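Local structure of pathogenicity island protein (Staphylococcus aureus subsp. aureus, 3HL6) at residues L17-Y21 / L70-T76; S28-C34 / Y46-K52; Y113-L118 / T150-I156. The protein is of unknown function, being the product of an open reading frame of a mobile Staphylococcus aureus pathogenicity island. All coordinates share one frame; numbering follows the deposited sequence.

In the fold
After strand 4-6, an outer strand of the mixed sheet, the chain forms helix 13-30 and then the other four strands, and it returns to that helix when strand 68-71 and the turn after it pack on residues 17-21; this is contact 1. Nested inside the long loop it closes lies contact 2, the shorter closure between the end of the helix, strand 33-37 and strand 44-49. The two touch through Y21 and S51, and both tie the helix to the same sheet. Contact 3 opens later and joins helices 112-121 and 152-163 in the helical part of the chain, its centre about 23 Å from that of contact 1.

Contact 1: L17-Y21 / L70-T76; sequences LLRYY and LASPKHT
Helix 13-30 packs on one face of the mixed sheet, and here its residues 17-21 meet the outermost strand, 68-71, and the type I turn S72-H75, with Y21 as the main link. Its CG lies anti to the backbone N (chi1 174°), which extends the ring from the helix toward A71 and the turn. A71 CB sits over the centre of one ring face, 4.2 Å from the Y21 ring centroid and 10° off its normal, a CH-pi contact for which a small methyl is well suited because it lets the strand approach closely. T76 CG2 reaches the same ring obliquely, 3.9 Å from Y21 CE1. The methyl of T76 also touches L18, whose CD1 is 3.9 Å from T76 CG2, the two side chains crossing at about a right angle. One helical turn before Y21, L17 and L70 meet through their CD1 methyls at 3.9 Å, a purely apolar contact that suits two buried leucines. The turn is closed by H75 N bonding to S72 O at 2.8 Å and by S72 N bonding to H75 O at 3.1 Å, and it brings T76 back toward the helix. A classic beta bulge sets the two residues L70 and A71 opposite the single residue L53 of strand 52-57. The phenolic oxygen of Y21 is hydrogen-bonded to S51 O, so this buried polar end is satisfied. Around the contact, L17 also touches Y46 of strand 44-49 and L18 touches I80 of helix 77-88, while L79 of that helix packs on A71; Y21 further rests on L53 of strand 52-57 and M48 of strand 44-49.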
loop_
_atom_site.group_PDB
_atom_site.type_symbol
_atom_site.label_atom_id
_atom_site.label_comp_id
_atom_site.label_asym_id
_atom_site.label_seq_id
_atom_site.Cartn_x
_atom_site.Cartn_y
_atom_site.Cartn_z
ATOM N N LEU B 17 -8.087 -3.272 -2.762
ATOM C CA LEU B 17 -8.023 -4.635 -2.223
ATOM C C LEU B 17 -7.355 -4.718 -0.837
ATOM O O LEU B 17 -7.828 -5.463 0.023
ATOM C CB LEU B 17 -7.278 -5.550 -3.178
ATOM C CG LEU B 17 -8.049 -5.983 -4.408
ATOM C CD1 LEU B 17 -7.101 -6.678 -5.380
ATOM C CD2 LEU B 17 -9.221 -6.908 -3.998
ATOM N N LEU B 18 -6.280 -3.963 -0.621
ATOM C CA LEU B 18 -5.610 -3.962 0.680
ATOM C C LEU B 18 -6.563 -3.414 1.729
ATOM O O LEU B 18 -6.654 -3.930 2.834
ATOM C CB LEU B 18 -4.289 -3.138 0.641
ATOM C CG LEU B 18 -3.313 -3.200 1.842
ATOM C CD1 LEU B 18 -2.900 -4.624 2.077
ATOM C CD2 LEU B 18 -2.037 -2.314 1.671
ATOM N N ARG B 19 -7.309 -2.379 1.370
ATOM C CA ARG B 19 -8.218 -1.763 2.330
ATOM C C ARG B 19 -9.394 -2.665 2.720
ATOM O O ARG B 19 -9.853 -2.684 3.867
ATOM C CB ARG B 19 -8.781 -0.448 1.797
ATOM C CG ARG B 19 -9.585 0.233 2.862
ATOM C CD ARG B 19 -10.339 1.399 2.388
ATOM N NE ARG B 19 -11.198 1.869 3.470
ATOM C CZ ARG B 19 -12.529 1.813 3.466
ATOM N NH1 ARG B 19 -13.181 1.321 2.414
ATOM N NH2 ARG B 19 -13.200 2.262 4.517
ATOM N N TYR B 20 -9.921 -3.397 1.758
ATOM C CA TYR B 20 -11.036 -4.252 2.100
ATOM C C TYR B 20 -10.494 -5.461 2.816
ATOM O O TYR B 20 -11.132 -5.973 3.707
ATOM C CB TYR B 20 -11.924 -4.554 0.870
ATOM C CG TYR B 20 -12.875 -3.387 0.643
ATOM C CD1 TYR B 20 -14.130 -3.358 1.249
ATOM C CD2 TYR B 20 -12.489 -2.275 -0.105
ATOM C CE1 TYR B 20 -14.993 -2.272 1.092
ATOM C CE2 TYR B 20 -13.346 -1.172 -0.274
ATOM C CZ TYR B 20 -14.600 -1.179 0.337
ATOM O OH TYR B 20 -15.472 -0.100 0.193
ATOM N N TYR B 21 -9.287 -5.887 2.464
ATOM C CA TYR B 21 -8.744 -7.085 3.068
ATOM C C TYR B 21 -8.625 -6.925 4.570
ATOM O O TYR B 21 -9.058 -7.772 5.342
ATOM C CB TYR B 21 -7.383 -7.450 2.483
ATOM C CG TYR B 21 -6.759 -8.604 3.217
ATOM C CD1 TYR B 21 -5.583 -8.438 3.939
ATOM C CD2 TYR B 21 -7.356 -9.847 3.226
ATOM C CE1 TYR B 21 -5.011 -9.463 4.611
ATOM C CE2 TYR B 21 -6.793 -10.884 3.905
ATOM C CZ TYR B 21 -5.601 -10.674 4.598
ATOM O OH TYR B 21 -5.012 -11.687 5.302
ATOM N N LEU B 70 -4.026 -14.111 -2.724
ATOM C CA LEU B 70 -3.470 -12.772 -2.896
ATOM C C LEU B 70 -2.762 -12.281 -1.656
ATOM O O LEU B 70 -1.826 -11.488 -1.755
ATOM C CB LEU B 70 -4.559 -11.761 -3.199
ATOM C CG LEU B 70 -5.088 -11.684 -4.622
ATOM C CD1 LEU B 70 -5.839 -10.350 -4.760
ATOM C CD2 LEU B 70 -3.984 -11.803 -5.665
ATOM N N ALA B 71 -3.237 -12.726 -0.494
ATOM C CA ALA B 71 -2.826 -12.149 0.778
ATOM C C ALA B 71 -3.124 -13.063 1.967
ATOM O O ALA B 71 -4.163 -13.731 2.012
ATOM C CB ALA B 71 -3.458 -10.793 0.969
ATOM N N SER B 72 -2.202 -13.093 2.931
ATOM C CA SER B 72 -2.553 -13.572 4.268
ATOM C C SER B 72 -2.159 -12.523 5.289
ATOM O O SER B 72 -1.508 -11.557 4.930
ATOM C CB SER B 72 -1.971 -14.951 4.549
ATOM O OG SER B 72 -0.597 -15.004 4.269
ATOM N N PRO B 73 -2.672 -12.619 6.524
ATOM C CA PRO B 73 -2.405 -11.648 7.580
ATOM C C PRO B 73 -0.939 -11.208 7.689
ATOM O O PRO B 73 -0.674 -10.018 7.896
ATOM C CB PRO B 73 -2.821 -12.358 8.863
ATOM C CG PRO B 73 -3.839 -13.316 8.478
ATOM C CD PRO B 73 -3.887 -13.561 6.952
ATOM N N LYS B 74 -0.001 -12.136 7.564
ATOM C CA LYS B 74 1.406 -11.788 7.780
ATOM C C LYS B 74 2.084 -11.578 6.433
ATOM O O LYS B 74 3.304 -11.372 6.353
ATOM C CB LYS B 74 2.124 -12.892 8.580
ATOM C CG LYS B 74 1.622 -13.059 10.017
ATOM C CD LYS B 74 2.735 -13.610 10.913
ATOM C CE LYS B 74 4.116 -12.986 10.529
ATOM N NZ LYS B 74 5.239 -14.027 10.452
ATOM N N HIS B 75 1.286 -11.655 5.374
ATOM C CA HIS B 75 1.817 -11.568 4.027
ATOM C C HIS B 75 0.934 -10.669 3.172
ATOM O O HIS B 75 0.125 -11.135 2.342
ATOM C CB HIS B 75 1.996 -12.967 3.413
ATOM C CG HIS B 75 3.058 -13.777 4.097
ATOM N ND1 HIS B 75 4.408 -13.496 3.980
ATOM C CD2 HIS B 75 2.969 -14.820 4.961
ATOM C CE1 HIS B 75 5.100 -14.346 4.721
ATOM N NE2 HIS B 75 4.251 -15.153 5.331
ATOM N N THR B 76 1.074 -9.373 3.416
ATOM C CA THR B 76 0.423 -8.381 2.599
ATOM C C THR B 76 1.415 -7.735 1.634
ATOM O O THR B 76 1.021 -6.968 0.769
ATOM C CB THR B 76 -0.211 -7.288 3.453
ATOM O OG1 THR B 76 0.632 -7.021 4.584
ATOM C CG2 THR B 76 -1.604 -7.735 3.944
#

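Contact 2: S28-C34 / Y46-K52; sequences SKVQPCC and YVMMNSK
This is the open end of the antiparallel beta hairpin 33-37/44-49, where the chain comes in from helix 13-30 and leaves through the turn M49-K52. C33 and M48 form a hydrogen-bonded pair: C33 N donates to M48 O at 3.0 Å, and M48 N returns a bond to C33 O at 2.9 Å. C34 and V47 make the next, non-hydrogen-bonded pair, where C34 SG lies near V47 CG2; the cysteine sulfur, anti to its own backbone N (chi1 -178°), serves as an apolar partner. Beyond M48 the chain reverses in the turn, which is of type I' and leads toward strand 52-57. N50 and S51 occupy its two central positions with positive phi, a conformation that asparagine adopts more readily than most residues. S28 grips this turn twice. Its carbonyl oxygen accepts N50 N at 3.0 Å, the donor lying well above the carbonyl plane, and its hydroxyl oxygen accepts S51 N at 2.7 Å; OG is also hydrogen-bonded to L25 O, so a small hydroxyl side chain links the helix to the turn. P32 and M49 cross obliquely, with P32 CB 3.8 Å from M49 CE. M48 bends its chain at chi2 (-92°) and chi3, bringing its CE methyl to 3.4 Å from S28 CB.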
loop_
_atom_site.group_PDB
_atom_site.type_symbol
_atom_site.label_atom_id
_atom_site.label_comp_id
_atom_site.label_asym_id
_atom_site.label_seq_id
_atom_site.Cartn_x
_atom_site.Cartn_y
_atom_site.Cartn_z
ATOM N N SER B 28 -14.258 -12.333 8.181
ATOM C CA SER B 28 -13.997 -13.415 7.220
ATOM C C SER B 28 -13.707 -14.765 7.883
ATOM O O SER B 28 -13.892 -15.837 7.269
ATOM C CB SER B 28 -12.843 -13.050 6.291
ATOM O OG SER B 28 -11.615 -13.581 6.769
ATOM N N LYS B 29 -13.245 -14.716 9.132
ATOM C CA LYS B 29 -13.016 -15.941 9.899
ATOM C C LYS B 29 -14.323 -16.706 10.202
ATOM O O LYS B 29 -14.335 -17.941 10.238
ATOM C CB LYS B 29 -12.238 -15.640 11.180
ATOM C CG LYS B 29 -10.845 -15.108 10.938
ATOM C CD LYS B 29 -9.922 -15.367 12.133
ATOM C CE LYS B 29 -10.272 -14.469 13.306
ATOM N NZ LYS B 29 -10.939 -13.215 12.818
ATOM N N VAL B 30 -15.420 -15.978 10.400
ATOM C CA VAL B 30 -16.725 -16.615 10.627
ATOM C C VAL B 30 -17.581 -16.694 9.363
ATOM O O VAL B 30 -18.466 -17.547 9.253
ATOM C CB VAL B 30 -17.538 -15.947 11.786
ATOM C CG1 VAL B 30 -16.702 -15.860 13.062
ATOM C CG2 VAL B 30 -18.080 -14.581 11.373
ATOM N N GLN B 31 -17.308 -15.816 8.404
ATOM C CA GLN B 31 -18.177 -15.683 7.232
ATOM C C GLN B 31 -17.377 -15.255 6.000
ATOM O O GLN B 31 -16.872 -14.134 5.946
ATOM C CB GLN B 31 -19.315 -14.691 7.528
ATOM C CG GLN B 31 -20.333 -14.537 6.419
ATOM C CD GLN B 31 -21.135 -15.807 6.190
ATOM O OE1 GLN B 31 -21.778 -16.327 7.105
ATOM N NE2 GLN B 31 -21.100 -16.316 4.958
ATOM N N PRO B 32 -17.244 -16.159 5.014
ATOM C CA PRO B 32 -16.673 -15.850 3.697
ATOM C C PRO B 32 -17.381 -14.697 2.974
ATOM O O PRO B 32 -18.608 -14.689 2.849
ATOM C CB PRO B 32 -16.850 -17.153 2.919
ATOM C CG PRO B 32 -16.929 -18.203 3.947
ATOM C CD PRO B 32 -17.624 -17.578 5.125
ATOM N N CYS B 33 -16.596 -13.723 2.526
ATOM C CA CYS B 33 -17.099 -12.619 1.723
ATOM C C CYS B 33 -16.600 -12.812 0.320
ATOM O O CYS B 33 -15.641 -13.537 0.078
ATOM C CB CYS B 33 -16.589 -11.279 2.245
ATOM S SG CYS B 33 -16.532 -11.210 4.043
ATOM N N CYS B 34 -17.251 -12.155 -0.612
ATOM C CA CYS B 34 -17.066 -12.492 -1.991
ATOM C C CYS B 34 -17.455 -11.285 -2.837
ATOM O O CYS B 34 -18.547 -10.728 -2.694
ATOM C CB CYS B 34 -17.916 -13.706 -2.327
ATOM S SG CYS B 34 -17.709 -14.236 -3.997
ATOM N N TYR B 46 -13.107 -12.174 -6.254
ATOM C CA TYR B 46 -12.297 -12.164 -5.023
ATOM C C TYR B 46 -13.042 -12.785 -3.866
ATOM O O TYR B 46 -14.208 -12.493 -3.644
ATOM C CB TYR B 46 -11.893 -10.740 -4.621
ATOM C CG TYR B 46 -11.251 -9.946 -5.729
ATOM C CD1 TYR B 46 -12.033 -9.205 -6.619
ATOM C CD2 TYR B 46 -9.859 -9.933 -5.897
ATOM C CE1 TYR B 46 -11.452 -8.472 -7.633
ATOM C CE2 TYR B 46 -9.266 -9.192 -6.917
ATOM C CZ TYR B 46 -10.075 -8.472 -7.785
ATOM O OH TYR B 46 -9.517 -7.729 -8.807
ATOM N N VAL B 47 -12.355 -13.622 -3.102
ATOM C CA VAL B 47 -12.962 -14.269 -1.971
ATOM C C VAL B 47 -12.104 -14.038 -0.736
ATOM O O VAL B 47 -10.881 -14.219 -0.770
ATOM C CB VAL B 47 -13.133 -15.769 -2.236
ATOM C CG1 VAL B 47 -13.432 -16.501 -0.949
ATOM C CG2 VAL B 47 -14.250 -16.006 -3.275
ATOM N N MET B 48 -12.753 -13.617 0.347
ATOM C CA MET B 48 -12.124 -13.529 1.652
ATOM C C MET B 48 -12.613 -14.689 2.460
ATOM O O MET B 48 -13.762 -14.730 2.836
ATOM C CB MET B 48 -12.567 -12.264 2.368
ATOM C CG MET B 48 -12.012 -10.998 1.811
ATOM S SD MET B 48 -10.482 -10.576 2.661
ATOM C CE MET B 48 -10.805 -11.096 4.346
ATOM N N MET B 49 -11.750 -15.629 2.767
ATOM C CA MET B 49 -12.187 -16.730 3.577
ATOM C C MET B 49 -11.118 -17.036 4.616
ATOM O O MET B 49 -9.965 -17.256 4.286
ATOM C CB MET B 49 -12.453 -17.928 2.682
ATOM C CG MET B 49 -12.982 -19.145 3.395
ATOM S SD MET B 49 -13.544 -20.355 2.188
ATOM C CE MET B 49 -14.394 -19.307 1.010
ATOM N N ASN B 50 -11.506 -17.033 5.881
ATOM C CA ASN B 50 -10.625 -17.508 6.919
ATOM C C ASN B 50 -9.405 -16.646 6.967
ATOM O O ASN B 50 -8.288 -17.149 6.964
ATOM C CB ASN B 50 -10.221 -18.947 6.646
ATOM C CG ASN B 50 -11.138 -19.948 7.331
ATOM O OD1 ASN B 50 -11.165 -20.033 8.553
ATOM N ND2 ASN B 50 -11.893 -20.699 6.551
ATOM N N SER B 51 -9.628 -15.334 6.972
ATOM C CA SER B 51 -8.542 -14.346 6.973
ATOM C C SER B 51 -7.597 -14.315 5.742
ATOM O O SER B 51 -6.547 -13.665 5.792
ATOM C CB SER B 51 -7.729 -14.465 8.283
ATOM O OG SER B 51 -7.056 -15.711 8.366
ATOM N N LYS B 52 -7.942 -14.995 4.653
ATOM C CA LYS B 52 -7.125 -14.938 3.432
ATOM C C LYS B 52 -7.902 -14.368 2.249
ATOM O O LYS B 52 -9.141 -14.457 2.210
ATOM C CB LYS B 52 -6.554 -16.312 3.082
ATOM C CG LYS B 52 -5.527 -16.828 4.099
ATOM C CD LYS B 52 -5.142 -18.248 3.751
ATOM C CE LYS B 52 -3.753 -18.605 4.240
ATOM N NZ LYS B 52 -3.803 -18.826 5.698
#

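Contact 3: Y113-L118 / T150-I156; sequences YFMYGL and TDVIANI
T150 meets helix 112-121 with both branches: its OG1 is 3.6 Å from Y113 CB and lies near the plane of the Y113 ring, while its CG2 reaches the edge of the Y116 ring, 4.0 Å from CD1. The T150 backbone comes close as well, since G117, with no side chain, lets T150 O come to 3.7 Å from its CA. D151 follows as the N-cap of helix 152-163. V152 packs beside the glycine: its CG2, anti to the carbonyl carbon, lies against the G117 carbonyl, 3.2 Å from O, and 4.0 Å from L118 CG, a place between backbone and leucine that suits a compact branched side chain. The two segments form a helix-helix packing, their axes 9.8 Å apart at closest approach and 131° between their directions, with helix 171-184 contributing V180, F183 and V184 to the same apolar interior. N155 turns toward F114: CB is 3.5 Å from F114 CD1, the amide and ring planes are 37° apart, and ND2 makes a weak hydrogen bond to D151 O, a polar partner for that one end of the amide. I156 ends the segment by setting CG1 4.0 Å from F114 CZ, the two side chains crossing at about a right angle.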
loop_
_atom_site.group_PDB
_atom_site.type_symbol
_atom_site.label_atom_id
_atom_site.label_comp_id
_atom_site.label_asym_id
_atom_site.label_seq_id
_atom_site.Cartn_x
_atom_site.Cartn_y
_atom_site.Cartn_z
ATOM N N TYR B 113 11.278 -22.029 -15.881
ATOM C CA TYR B 113 10.929 -22.840 -14.718
ATOM C C TYR B 113 9.406 -22.972 -14.613
ATOM O O TYR B 113 8.857 -24.050 -14.387
ATOM C CB TYR B 113 11.515 -22.233 -13.438
ATOM C CG TYR B 113 12.997 -21.953 -13.521
ATOM C CD1 TYR B 113 13.926 -22.964 -13.254
ATOM C CD2 TYR B 113 13.486 -20.689 -13.865
ATOM C CE1 TYR B 113 15.276 -22.734 -13.314
ATOM C CE2 TYR B 113 14.860 -20.457 -13.942
ATOM C CZ TYR B 113 15.738 -21.495 -13.652
ATOM O OH TYR B 113 17.098 -21.319 -13.703
ATOM N N PHE B 114 8.732 -21.854 -14.806
ATOM C CA PHE B 114 7.282 -21.847 -14.894
ATOM C C PHE B 114 6.749 -22.758 -15.987
ATOM O O PHE B 114 5.831 -23.531 -15.742
ATOM C CB PHE B 114 6.777 -20.433 -15.109
ATOM C CG PHE B 114 5.303 -20.320 -15.052
ATOM C CD1 PHE B 114 4.580 -21.113 -14.178
ATOM C CD2 PHE B 114 4.631 -19.435 -15.873
ATOM C CE1 PHE B 114 3.208 -21.016 -14.115
ATOM C CE2 PHE B 114 3.265 -19.337 -15.818
ATOM C CZ PHE B 114 2.544 -20.130 -14.934
ATOM N N MET B 115 7.316 -22.661 -17.188
ATOM C CA MET B 115 6.897 -23.529 -18.291
ATOM C C MET B 115 7.047 -24.990 -17.898
ATOM O O MET B 115 6.127 -25.814 -18.097
ATOM C CB MET B 115 7.708 -23.249 -19.554
ATOM C CG MET B 115 7.243 -22.036 -20.341
ATOM S SD MET B 115 5.439 -21.793 -20.355
ATOM C CE MET B 115 4.913 -23.333 -21.073
ATOM N N TYR B 116 8.208 -25.296 -17.318
ATOM C CA TYR B 116 8.551 -26.670 -16.993
ATOM C C TYR B 116 7.512 -27.226 -16.048
ATOM O O TYR B 116 7.103 -28.364 -16.191
ATOM C CB TYR B 116 9.946 -26.772 -16.366
ATOM C CG TYR B 116 10.236 -28.161 -15.794
ATOM C CD1 TYR B 116 9.927 -28.476 -14.466
ATOM C CD2 TYR B 116 10.797 -29.164 -16.594
ATOM C CE1 TYR B 116 10.177 -29.748 -13.953
ATOM C CE2 TYR B 116 11.051 -30.433 -16.088
ATOM C CZ TYR B 116 10.744 -30.717 -14.770
ATOM O OH TYR B 116 11.005 -31.977 -14.270
ATOM N N GLY B 117 7.089 -26.404 -15.089
ATOM C CA GLY B 117 6.111 -26.804 -14.086
ATOM C C GLY B 117 4.724 -26.979 -14.665
ATOM O O GLY B 117 3.955 -27.810 -14.202
ATOM N N LEU B 118 4.405 -26.187 -15.682
ATOM C CA LEU B 118 3.155 -26.353 -16.406
ATOM C C LEU B 118 3.121 -27.665 -17.192
ATOM O O LEU B 118 2.139 -28.411 -17.111
ATOM C CB LEU B 118 2.888 -25.152 -17.321
ATOM C CG LEU B 118 2.375 -23.898 -16.590
ATOM C CD1 LEU B 118 2.628 -22.636 -17.364
ATOM C CD2 LEU B 118 0.917 -24.042 -16.244
ATOM N N THR B 150 9.427 -23.058 -10.309
ATOM C CA THR B 150 8.919 -24.378 -10.767
ATOM C C THR B 150 7.576 -24.852 -10.164
ATOM O O THR B 150 7.010 -25.851 -10.606
ATOM C CB THR B 150 10.012 -25.469 -10.604
ATOM O OG1 THR B 150 11.065 -25.219 -11.548
ATOM C CG2 THR B 150 9.452 -26.868 -10.834
ATOM N N ASP B 151 7.076 -24.128 -9.159
ATOM C CA ASP B 151 5.764 -24.380 -8.557
ATOM C C ASP B 151 4.664 -23.572 -9.253
ATOM O O ASP B 151 4.610 -22.348 -9.152
ATOM C CB ASP B 151 5.820 -24.021 -7.076
ATOM C CG ASP B 151 4.562 -24.382 -6.338
ATOM O OD1 ASP B 151 3.643 -24.972 -6.938
ATOM O OD2 ASP B 151 4.485 -24.066 -5.140
ATOM N N VAL B 152 3.785 -24.264 -9.962
ATOM C CA VAL B 152 2.810 -23.602 -10.819
ATOM C C VAL B 152 1.901 -22.633 -10.050
ATOM O O VAL B 152 1.667 -21.507 -10.502
ATOM C CB VAL B 152 1.977 -24.633 -11.614
ATOM C CG1 VAL B 152 0.667 -24.033 -12.111
ATOM C CG2 VAL B 152 2.784 -25.149 -12.772
ATOM N N ILE B 153 1.400 -23.069 -8.893
ATOM C CA ILE B 153 0.445 -22.271 -8.133
ATOM C C ILE B 153 1.110 -21.015 -7.612
ATOM O O ILE B 153 0.527 -19.931 -7.691
ATOM C CB ILE B 153 -0.156 -23.044 -6.943
ATOM C CG1 ILE B 153 -0.727 -24.397 -7.383
ATOM C CG2 ILE B 153 -1.235 -22.234 -6.276
ATOM C CD1 ILE B 153 -2.138 -24.323 -7.889
ATOM N N ALA B 154 2.330 -21.153 -7.080
ATOM C CA ALA B 154 3.076 -20.026 -6.530
ATOM C C ALA B 154 3.297 -18.987 -7.604
ATOM O O ALA B 154 3.121 -17.806 -7.392
ATOM C CB ALA B 154 4.423 -20.491 -5.988
ATOM N N ASN B 155 3.714 -19.448 -8.768
ATOM C CA ASN B 155 3.894 -18.594 -9.922
ATOM C C ASN B 155 2.625 -17.823 -10.327
ATOM O O ASN B 155 2.648 -16.615 -10.500
ATOM C CB ASN B 155 4.369 -19.464 -11.073
ATOM C CG ASN B 155 5.846 -19.530 -11.141
ATOM O OD1 ASN B 155 6.482 -18.490 -11.304
ATOM N ND2 ASN B 155 6.436 -20.742 -10.983
ATOM N N ILE B 156 1.528 -18.544 -10.474
ATOM C CA ILE B 156 0.257 -17.928 -10.807
ATOM C C ILE B 156 -0.165 -16.904 -9.751
ATOM O O ILE B 156 -0.658 -15.806 -10.082
ATOM C CB ILE B 156 -0.819 -18.983 -11.076
ATOM C CG1 ILE B 156 -0.448 -19.734 -12.357
ATOM C CG2 ILE B 156 -2.149 -18.318 -11.276
ATOM C CD1 ILE B 156 -1.164 -21.035 -12.558
#